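Local coordinates for arginine decarboxylase, A207R protein (Paramecium bursaria Chlorella virus 1, PDB 2NVA), which probably decarboxylates arginine to agmatine with pyridoxal 5'-phosphate as cofactor, as a viral member of the Orn/Lys/Arg decarboxylase class-II family, at residues D119-M130 with Y162-G172; D311-L319 with N331-L339. All coordinates share one frame; numbering follows the deposited sequence.

Contact 1. Residues D119-M130 with Y162-G172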
loop_
_atom_site.group_PDB
_atom_site.type_symbol
_atom_site.label_atom_id
_atom_site.label_comp_id
_atom_site.label_asym_id
_atom_site.label_seq_id
_atom_site.Cartn_x
_atom_site.Cartn_y
_atom_site.Cartn_z
ATOM N N ASP A 119 -17.089 -8.711 25.885
ATOM C CA ASP A 119 -18.494 -8.287 25.788
ATOM C C ASP A 119 -19.093 -8.716 24.449
ATOM O O ASP A 119 -20.195 -9.257 24.408
ATOM C CB ASP A 119 -18.628 -6.769 25.913
ATOM C CG ASP A 119 -18.338 -6.266 27.304
ATOM O OD1 ASP A 119 -18.478 -7.051 28.262
ATOM O OD2 ASP A 119 -17.958 -5.080 27.435
ATOM N N LYS A 120 -18.355 -8.471 23.364
ATOM C CA LYS A 120 -18.802 -8.839 22.019
ATOM C C LYS A 120 -19.015 -10.340 21.917
ATOM O O LYS A 120 -20.026 -10.790 21.371
ATOM C CB LYS A 120 -17.785 -8.393 20.962
ATOM C CG LYS A 120 -17.957 -6.957 20.508
ATOM C CD LYS A 120 -17.080 -6.667 19.291
ATOM C CE LYS A 120 -15.680 -6.316 19.696
ATOM N NZ LYS A 120 -14.777 -6.178 18.513
ATOM N N ILE A 121 -18.056 -11.101 22.438
ATOM C CA ILE A 121 -18.128 -12.571 22.432
ATOM C C ILE A 121 -19.368 -13.049 23.178
ATOM O O ILE A 121 -20.134 -13.866 22.667
ATOM C CB ILE A 121 -16.842 -13.202 23.035
ATOM C CG1 ILE A 121 -15.620 -12.889 22.157
ATOM C CG2 ILE A 121 -17.007 -14.732 23.294
ATOM C CD1 ILE A 121 -15.606 -13.579 20.779
ATOM N N HIS A 122 -19.556 -12.517 24.382
ATOM C CA HIS A 122 -20.702 -12.869 25.214
ATOM C C HIS A 122 -22.016 -12.684 24.455
ATOM O O HIS A 122 -22.885 -13.566 24.474
ATOM C CB HIS A 122 -20.710 -12.039 26.497
ATOM C CG HIS A 122 -21.847 -12.374 27.411
ATOM N ND1 HIS A 122 -21.877 -13.529 28.163
ATOM C CD2 HIS A 122 -23.007 -11.728 27.667
ATOM C CE1 HIS A 122 -23.007 -13.575 28.851
ATOM N NE2 HIS A 122 -23.709 -12.489 28.570
ATOM N N THR A 123 -22.147 -11.547 23.776
ATOM C CA THR A 123 -23.389 -11.200 23.090
ATOM C C THR A 123 -23.588 -11.984 21.778
ATOM O O THR A 123 -24.700 -12.443 21.497
ATOM C CB THR A 123 -23.510 -9.680 22.853
ATOM O OG1 THR A 123 -23.363 -8.988 24.105
ATOM C CG2 THR A 123 -24.864 -9.321 22.236
ATOM N N TYR A 124 -22.510 -12.179 21.015
ATOM C CA TYR A 124 -22.614 -12.633 19.616
ATOM C C TYR A 124 -22.034 -14.002 19.282
ATOM O O TYR A 124 -22.388 -14.590 18.256
ATOM C CB TYR A 124 -21.992 -11.593 18.671
ATOM C CG TYR A 124 -22.704 -10.285 18.758
ATOM C CD1 TYR A 124 -23.970 -10.128 18.186
ATOM C CD2 TYR A 124 -22.148 -9.216 19.455
ATOM C CE1 TYR A 124 -24.666 -8.932 18.286
ATOM C CE2 TYR A 124 -22.827 -8.004 19.556
ATOM C CZ TYR A 124 -24.091 -7.875 18.971
ATOM O OH TYR A 124 -24.777 -6.689 19.065
ATOM N N HIS A 125 -21.137 -14.494 20.122
ATOM C CA HIS A 125 -20.506 -15.785 19.879
ATOM C C HIS A 125 -20.163 -16.400 21.244
ATOM O O HIS A 125 -19.000 -16.687 21.524
ATOM C CB HIS A 125 -19.248 -15.571 19.015
ATOM C CG HIS A 125 -18.730 -16.809 18.354
ATOM N ND1 HIS A 125 -19.185 -18.074 18.665
ATOM C CD2 HIS A 125 -17.748 -16.979 17.432
ATOM C CE1 HIS A 125 -18.524 -18.969 17.946
ATOM N NE2 HIS A 125 -17.651 -18.330 17.184
ATOM N N PRO A 126 -21.182 -16.585 22.112
ATOM C CA PRO A 126 -20.963 -16.910 23.530
ATOM C C PRO A 126 -20.200 -18.205 23.839
ATOM O O PRO A 126 -19.633 -18.325 24.924
ATOM C CB PRO A 126 -22.396 -16.989 24.102
ATOM C CG PRO A 126 -23.268 -17.181 22.946
ATOM C CD PRO A 126 -22.617 -16.462 21.805
ATOM N N ASN A 127 -20.197 -19.158 22.916
ATOM C CA ASN A 127 -19.476 -20.407 23.121
ATOM C C ASN A 127 -18.151 -20.505 22.359
ATOM O O ASN A 127 -17.554 -21.568 22.282
ATOM C CB ASN A 127 -20.376 -21.601 22.802
ATOM C CG ASN A 127 -21.553 -21.704 23.748
ATOM O OD1 ASN A 127 -21.419 -21.461 24.955
ATOM N ND2 ASN A 127 -22.717 -22.057 23.214
ATOM N N CYS A 128 -17.699 -19.388 21.804
ATOM C CA CYS A 128 -16.389 -19.342 21.175
ATOM C C CYS A 128 -15.325 -19.631 22.235
ATOM O O CYS A 128 -15.375 -19.068 23.339
ATOM C CB CYS A 128 -16.167 -17.973 20.538
ATOM S SG CYS A 128 -14.689 -17.886 19.497
ATOM N N LYS A 129 -14.401 -20.533 21.925
ATOM C CA LYS A 129 -13.308 -20.828 22.843
ATOM C C LYS A 129 -12.238 -19.762 22.676
ATOM O O LYS A 129 -11.750 -19.545 21.568
ATOM C CB LYS A 129 -12.750 -22.225 22.597
ATOM C CG LYS A 129 -13.836 -23.311 22.683
ATOM C CD LYS A 129 -13.230 -24.714 22.662
ATOM C CE LYS A 129 -14.309 -25.786 22.425
ATOM N NZ LYS A 129 -15.368 -25.765 23.493
ATOM N N MET A 130 -11.868 -19.120 23.782
ATOM C CA MET A 130 -11.029 -17.926 23.730
ATOM C C MET A 130 -9.588 -18.155 24.140
ATOM O O MET A 130 -9.310 -18.913 25.066
ATOM C CB MET A 130 -11.640 -16.794 24.562
ATOM C CG MET A 130 -13.040 -16.365 24.102
ATOM S SD MET A 130 -13.173 -15.964 22.332
ATOM C CE MET A 130 -12.185 -14.466 22.251
ATOM N N TYR A 162 -12.904 -11.526 34.138
ATOM C CA TYR A 162 -14.018 -10.994 33.367
ATOM C C TYR A 162 -14.582 -12.048 32.420
ATOM O O TYR A 162 -15.804 -12.160 32.265
ATOM C CB TYR A 162 -13.596 -9.737 32.607
ATOM C CG TYR A 162 -14.761 -8.897 32.125
ATOM C CD1 TYR A 162 -15.593 -8.223 33.026
ATOM C CD2 TYR A 162 -15.034 -8.780 30.769
ATOM C CE1 TYR A 162 -16.670 -7.457 32.573
ATOM C CE2 TYR A 162 -16.081 -8.009 30.304
ATOM C CZ TYR A 162 -16.883 -7.344 31.198
ATOM O OH TYR A 162 -17.933 -6.596 30.731
ATOM N N ALA A 163 -13.700 -12.814 31.789
ATOM C CA ALA A 163 -14.148 -13.910 30.948
ATOM C C ALA A 163 -14.951 -14.923 31.772
ATOM O O ALA A 163 -16.028 -15.330 31.360
ATOM C CB ALA A 163 -12.966 -14.571 30.261
ATOM N N LYS A 164 -14.433 -15.306 32.940
ATOM C CA LYS A 164 -15.120 -16.259 33.840
ATOM C C LYS A 164 -16.520 -15.754 34.202
ATOM O O LYS A 164 -17.505 -16.498 34.146
ATOM C CB LYS A 164 -14.283 -16.484 35.119
ATOM C CG LYS A 164 -14.762 -17.644 36.013
ATOM C CD LYS A 164 -14.331 -19.007 35.448
ATOM C CE LYS A 164 -15.037 -20.147 36.175
ATOM N NZ LYS A 164 -14.706 -21.458 35.544
ATOM N N GLN A 165 -16.591 -14.467 34.555
ATOM C CA GLN A 165 -17.849 -13.835 34.938
ATOM C C GLN A 165 -18.893 -13.898 33.817
ATOM O O GLN A 165 -20.088 -14.045 34.092
ATOM C CB GLN A 165 -17.610 -12.383 35.345
ATOM C CG GLN A 165 -18.886 -11.583 35.422
ATOM C CD GLN A 165 -18.698 -10.179 35.926
ATOM O OE1 GLN A 165 -19.690 -9.472 36.153
ATOM N NE2 GLN A 165 -17.444 -9.753 36.125
ATOM N N LEU A 166 -18.438 -13.776 32.568
ATOM C CA LEU A 166 -19.322 -13.835 31.398
ATOM C C LEU A 166 -19.523 -15.251 30.840
ATOM O O LEU A 166 -20.094 -15.410 29.758
ATOM C CB LEU A 166 -18.827 -12.891 30.292
ATOM C CG LEU A 166 -18.838 -11.381 30.556
ATOM C CD1 LEU A 166 -18.270 -10.642 29.345
ATOM C CD2 LEU A 166 -20.235 -10.877 30.895
ATOM N N ASP A 167 -19.076 -16.262 31.585
ATOM C CA ASP A 167 -19.232 -17.655 31.174
ATOM C C ASP A 167 -18.540 -17.920 29.837
ATOM O O ASP A 167 -19.031 -18.710 29.017
ATOM C CB ASP A 167 -20.715 -18.046 31.113
ATOM C CG ASP A 167 -21.326 -18.188 32.489
ATOM O OD1 ASP A 167 -20.585 -18.530 33.452
ATOM O OD2 ASP A 167 -22.558 -18.003 32.629
ATOM N N ILE A 168 -17.407 -17.245 29.645
ATOM C CA ILE A 168 -16.552 -17.412 28.457
ATOM C C ILE A 168 -15.414 -18.376 28.773
ATOM O O ILE A 168 -14.688 -18.184 29.752
ATOM C CB ILE A 168 -15.956 -16.055 27.972
ATOM C CG1 ILE A 168 -17.038 -15.054 27.526
ATOM C CG2 ILE A 168 -14.950 -16.287 26.820
ATOM C CD1 ILE A 168 -18.153 -15.689 26.694
ATOM N N GLU A 169 -15.284 -19.422 27.957
ATOM C CA GLU A 169 -14.279 -20.457 28.157
ATOM C C GLU A 169 -12.936 -19.985 27.607
ATOM O O GLU A 169 -12.786 -19.838 26.396
ATOM C CB GLU A 169 -14.734 -21.724 27.433
ATOM C CG GLU A 169 -13.884 -22.968 27.682
ATOM C CD GLU A 169 -14.401 -24.189 26.914
ATOM O OE1 GLU A 169 -13.779 -25.285 27.019
ATOM O OE2 GLU A 169 -15.421 -24.057 26.197
ATOM N N VAL A 170 -11.978 -19.716 28.489
ATOM C CA VAL A 170 -10.610 -19.403 28.060
ATOM C C VAL A 170 -9.810 -20.713 28.003
ATOM O O VAL A 170 -9.615 -21.375 29.032
ATOM C CB VAL A 170 -9.926 -18.364 28.980
ATOM C CG1 VAL A 170 -8.469 -18.159 28.566
ATOM C CG2 VAL A 170 -10.679 -17.023 28.931
ATOM N N ILE A 171 -9.364 -21.089 26.806
ATOM C CA ILE A 171 -8.709 -22.382 26.608
ATOM C C ILE A 171 -7.180 -22.302 26.438
ATOM O O ILE A 171 -6.508 -23.331 26.329
ATOM C CB ILE A 171 -9.324 -23.184 25.426
ATOM C CG1 ILE A 171 -9.098 -22.464 24.084
ATOM C CG2 ILE A 171 -10.794 -23.493 25.703
ATOM C CD1 ILE A 171 -9.276 -23.371 22.869
ATOM N N GLY A 172 -6.634 -21.085 26.427
ATOM C CA GLY A 172 -5.193 -20.950 26.267
ATOM C C GLY A 172 -4.653 -19.541 26.188
ATOM O O GLY A 172 -5.374 -18.548 26.389
HETATM O O HOH W 1 -17.055 -19.434 25.554
HETATM O O HOH W 2 -17.600 -22.180 25.542
#
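The imidazole of His122 receives Leu166 on one face: CD2 of the leucine stands 4.1 Å from the ring centroid, a CH-pi contact almost on the ring normal. His122 ND1 also gives a bent hydrogen bond to Leu166 O (3.0 Å), with the oxygen tilted 21° out of the ring plane. Leu166 thus meets His122 twice, through its CD2 methyl over one face and through its carbonyl oxygen at ND1. A second ring, that of Tyr162, has Asp119 OD1 at its edge and in its plane; the phenol OH donates to the syn lone pair of Asp119 OD1 at 2.6 Å, with carboxylate and ring turned 70° apart. Toward the strands, the side chains of Ile168 and Ile121 cross at about a right angle, Ile168 CD1 lying 3.7 Å from Ile121 CG2, while Ile168 CG2, anti to the backbone N, presses on Met130 CG at a tight 3.3 Å. Farther along, Lys129 and Glu169 run side by side to a salt bridge (NZ to OE2, 3.2 Å), and Ile171 packs against the aliphatic part of the lysine. Met130 N binds Glu169 O and Ile171 N binds Met130 O, pairing the strands in parallel. A Schellman motif with Asp167 as C-prime residue ends helix 156-165 and turns the chain into the second strand, completing a beta-alpha-beta crossover of the TIM barrel that forms the pyridoxal-binding domain.

Contact 2. Residues D311-L319 with N331-L339; sequences DEEYVPSVL and NHNVALPEL
The Pro337 ring fits into the angle between the side chains of Tyr314 and Glu312. Pro337 CD lies over the centre of the Tyr314 ring, 3.7 Å from the centroid, while Pro337 CB meets Glu312 CG at 3.6 Å. A bend at chi2 (80°) turns the Glu312 carboxylate toward Glu338, where two waters link OE2 to the backbone, one to Glu338 O and one to Glu338 N. Next along, Val315 with Leu336 and Ser317 with Val334 form antiparallel hydrogen-bonded pairs of a beta hairpin, strand 314-320 with strand 331-337. Between Ser317 and Leu319 the register slips by one residue, a beta bulge; there the two methyls of Val318 straddle His332 O, each at 3.4 Å, and Leu319 pairs with Asn331. On the face that carries Val315, Ser317, Leu319, Asn331, Val334 and Leu336, the branched end of Leu319 fills the hollow formed by Asn331 CB, Val334 CG1 and Leu336 CD1. Val334 CG1, set between the backbone N and the carbonyl carbon (chi1 58°), comes to 4.0 Å from Leu319 CG, and Leu319 CD2 reaches Leu336 CD1 at the same distance. Asn331 OD1 accepts from Asn333 N, two residues on, in an Asx turn, while Asn331 ND2 is bonded to Pro300 O.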
loop_
_atom_site.group_PDB
_atom_site.type_symbol
_atom_site.label_atom_id
_atom_site.label_comp_id
_atom_site.label_asym_id
_atom_site.label_seq_id
_atom_site.Cartn_x
_atom_site.Cartn_y
_atom_site.Cartn_z
ATOM N N ASP A 311 33.530 -12.402 -16.142
ATOM C CA ASP A 311 34.304 -11.179 -15.970
ATOM C C ASP A 311 33.500 -9.916 -16.291
ATOM O O ASP A 311 34.092 -8.830 -16.413
ATOM C CB ASP A 311 35.579 -11.238 -16.813
ATOM C CG ASP A 311 35.314 -11.190 -18.316
ATOM O OD1 ASP A 311 34.145 -11.146 -18.770
ATOM O OD2 ASP A 311 36.295 -11.189 -19.074
ATOM N N GLU A 312 32.188 -10.070 -16.487
ATOM C CA GLU A 312 31.288 -8.937 -16.797
ATOM C C GLU A 312 31.512 -7.811 -15.772
ATOM O O GLU A 312 31.647 -8.066 -14.573
ATOM C CB GLU A 312 29.821 -9.416 -16.798
ATOM C CG GLU A 312 28.732 -8.331 -17.035
ATOM C CD GLU A 312 28.553 -7.973 -18.511
ATOM O OE1 GLU A 312 28.953 -8.777 -19.399
ATOM O OE2 GLU A 312 28.004 -6.882 -18.777
ATOM N N GLU A 313 31.574 -6.576 -16.258
ATOM C CA GLU A 313 31.801 -5.419 -15.381
ATOM C C GLU A 313 30.489 -5.092 -14.654
ATOM O O GLU A 313 29.454 -4.983 -15.299
ATOM C CB GLU A 313 32.237 -4.220 -16.235
ATOM C CG GLU A 313 32.375 -2.896 -15.462
ATOM C CD GLU A 313 32.329 -1.667 -16.359
ATOM O OE1 GLU A 313 32.095 -1.787 -17.585
ATOM O OE2 GLU A 313 32.539 -0.548 -15.841
ATOM N N TYR A 314 30.523 -4.944 -13.327
ATOM C CA TYR A 314 29.325 -4.496 -12.598
ATOM C C TYR A 314 29.348 -2.981 -12.523
ATOM O O TYR A 314 30.421 -2.389 -12.405
ATOM C CB TYR A 314 29.276 -5.084 -11.186
ATOM C CG TYR A 314 28.745 -6.503 -11.086
ATOM C CD1 TYR A 314 29.049 -7.461 -12.055
ATOM C CD2 TYR A 314 27.945 -6.889 -10.012
ATOM C CE1 TYR A 314 28.574 -8.786 -11.950
ATOM C CE2 TYR A 314 27.456 -8.198 -9.896
ATOM C CZ TYR A 314 27.768 -9.137 -10.868
ATOM O OH TYR A 314 27.279 -10.426 -10.725
ATOM N N VAL A 315 28.172 -2.365 -12.593
ATOM C CA VAL A 315 28.069 -0.906 -12.580
ATOM C C VAL A 315 27.114 -0.473 -11.466
ATOM O O VAL A 315 26.258 -1.256 -11.046
ATOM C CB VAL A 315 27.630 -0.348 -13.957
ATOM C CG1 VAL A 315 28.713 -0.621 -15.023
ATOM C CG2 VAL A 315 26.265 -0.922 -14.389
ATOM N N PRO A 316 27.268 0.769 -10.964
ATOM C CA PRO A 316 26.368 1.163 -9.874
ATOM C C PRO A 316 24.961 1.447 -10.410
ATOM O O PRO A 316 24.802 2.250 -11.328
ATOM C CB PRO A 316 27.022 2.416 -9.287
ATOM C CG PRO A 316 28.023 2.883 -10.321
ATOM C CD PRO A 316 28.243 1.817 -11.327
ATOM N N SER A 317 23.974 0.761 -9.841
ATOM C CA SER A 317 22.614 0.736 -10.388
ATOM C C SER A 317 21.596 1.226 -9.369
ATOM O O SER A 317 21.784 1.054 -8.159
ATOM C CB SER A 317 22.262 -0.697 -10.821
ATOM O OG SER A 317 23.256 -1.195 -11.718
ATOM N N VAL A 318 20.512 1.812 -9.869
ATOM C CA VAL A 318 19.382 2.203 -9.019
ATOM C C VAL A 318 18.145 1.544 -9.623
ATOM O O VAL A 318 17.893 1.689 -10.822
ATOM C CB VAL A 318 19.192 3.741 -8.958
ATOM C CG1 VAL A 318 18.165 4.105 -7.889
ATOM C CG2 VAL A 318 20.508 4.426 -8.662
ATOM N N LEU A 319 17.384 0.817 -8.805
ATOM C CA LEU A 319 16.192 0.126 -9.301
ATOM C C LEU A 319 14.925 0.855 -8.866
ATOM O O LEU A 319 14.557 0.824 -7.686
ATOM C CB LEU A 319 16.163 -1.330 -8.829
ATOM C CG LEU A 319 17.483 -2.103 -8.959
ATOM C CD1 LEU A 319 17.295 -3.532 -8.473
ATOM C CD2 LEU A 319 18.049 -2.088 -10.404
ATOM N N ASN A 331 15.408 -0.532 -5.079
ATOM C CA ASN A 331 16.750 -0.620 -4.489
ATOM C C ASN A 331 17.555 0.634 -4.833
ATOM O O ASN A 331 17.794 0.910 -6.010
ATOM C CB ASN A 331 17.465 -1.893 -4.969
ATOM C CG ASN A 331 18.718 -2.211 -4.155
ATOM O OD1 ASN A 331 19.460 -1.314 -3.742
ATOM N ND2 ASN A 331 18.973 -3.494 -3.946
ATOM N N HIS A 332 17.937 1.414 -3.813
ATOM C CA HIS A 332 18.610 2.702 -4.043
ATOM C C HIS A 332 19.996 2.581 -4.658
ATOM O O HIS A 332 20.430 3.466 -5.405
ATOM C CB HIS A 332 18.712 3.523 -2.743
ATOM C CG HIS A 332 17.446 4.229 -2.386
ATOM N ND1 HIS A 332 16.401 3.590 -1.760
ATOM C CD2 HIS A 332 17.043 5.509 -2.582
ATOM C CE1 HIS A 332 15.411 4.445 -1.573
ATOM N NE2 HIS A 332 15.771 5.613 -2.069
ATOM N N ASN A 333 20.690 1.493 -4.325
ATOM C CA ASN A 333 22.057 1.278 -4.791
ATOM C C ASN A 333 22.409 -0.177 -4.819
ATOM O O ASN A 333 22.452 -0.816 -3.768
ATOM C CB ASN A 333 23.056 1.937 -3.833
ATOM C CG ASN A 333 23.046 3.428 -3.925
ATOM O OD1 ASN A 333 23.555 4.003 -4.901
ATOM N ND2 ASN A 333 22.491 4.077 -2.906
ATOM N N VAL A 334 22.708 -0.703 -6.002
ATOM C CA VAL A 334 23.163 -2.088 -6.099
ATOM C C VAL A 334 24.105 -2.239 -7.299
ATOM O O VAL A 334 23.861 -1.673 -8.362
ATOM C CB VAL A 334 21.952 -3.083 -6.173
ATOM C CG1 VAL A 334 21.044 -2.763 -7.378
ATOM C CG2 VAL A 334 22.435 -4.562 -6.188
ATOM N N ALA A 335 25.185 -2.995 -7.118
ATOM C CA ALA A 335 26.112 -3.255 -8.217
ATOM C C ALA A 335 25.566 -4.412 -9.065
ATOM O O ALA A 335 25.248 -5.487 -8.536
ATOM C CB ALA A 335 27.485 -3.598 -7.665
ATOM N N LEU A 336 25.452 -4.186 -10.376
ATOM C CA LEU A 336 24.904 -5.194 -11.289
ATOM C C LEU A 336 25.596 -5.079 -12.646
ATOM O O LEU A 336 26.095 -4.009 -12.971
ATOM C CB LEU A 336 23.386 -4.977 -11.473
ATOM C CG LEU A 336 22.410 -5.280 -10.323
ATOM C CD1 LEU A 336 20.990 -4.835 -10.704
ATOM C CD2 LEU A 336 22.432 -6.760 -9.947
ATOM N N PRO A 337 25.594 -6.163 -13.449
ATOM C CA PRO A 337 25.946 -6.026 -14.847
ATOM C C PRO A 337 25.012 -4.979 -15.471
ATOM O O PRO A 337 23.871 -4.828 -15.011
ATOM C CB PRO A 337 25.645 -7.418 -15.422
ATOM C CG PRO A 337 25.788 -8.348 -14.257
ATOM C CD PRO A 337 25.234 -7.558 -13.100
ATOM N N GLU A 338 25.482 -4.265 -16.481
ATOM C CA GLU A 338 24.623 -3.318 -17.172
ATOM C C GLU A 338 23.360 -4.010 -17.702
ATOM O O GLU A 338 23.436 -5.098 -18.286
ATOM C CB GLU A 338 25.354 -2.619 -18.326
ATOM C CG GLU A 338 24.504 -1.518 -18.944
ATOM C CD GLU A 338 25.233 -0.700 -19.989
ATOM O OE1 GLU A 338 26.456 -0.916 -20.209
ATOM O OE2 GLU A 338 24.579 0.176 -20.591
ATOM N N LEU A 339 22.204 -3.383 -17.486
ATOM C CA LEU A 339 20.940 -3.934 -17.980
ATOM C C LEU A 339 20.443 -3.098 -19.167
ATOM O O LEU A 339 20.896 -1.964 -19.364
ATOM C CB LEU A 339 19.888 -3.923 -16.869
ATOM C CG LEU A 339 20.230 -4.590 -15.537
ATOM C CD1 LEU A 339 19.147 -4.302 -14.500
ATOM C CD2 LEU A 339 20.389 -6.074 -15.728
HETATM O O HOH W 3 25.314 -6.897 -19.153
HETATM O O HOH W 4 28.232 -4.417 -17.640
HETATM O O HOH W 5 24.487 2.449 -6.953
HETATM O O HOH W 6 23.225 -2.432 -14.165
#

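In the fold
Contact 1 is complete, in sequence, before the first residue of contact 2, and the two lie on opposite sides of the chain's centre, with their own centres about 57 Å apart and their nearest atoms about 38 Å apart. They share no sheet: 119-130 and 162-172 join neighbouring strand-helix units of the TIM barrel, whereas 311-319 and 331-339 join two neighbouring strands in the mixed sheet of the beta domain, next to strand 277-282. Each contact is thus internal to one domain. Neither touches the cofactor site, but the connection between the hairpin strands carries Cys324 and Asp325, which line the pocket of the bound agmatine-cofactor adduct.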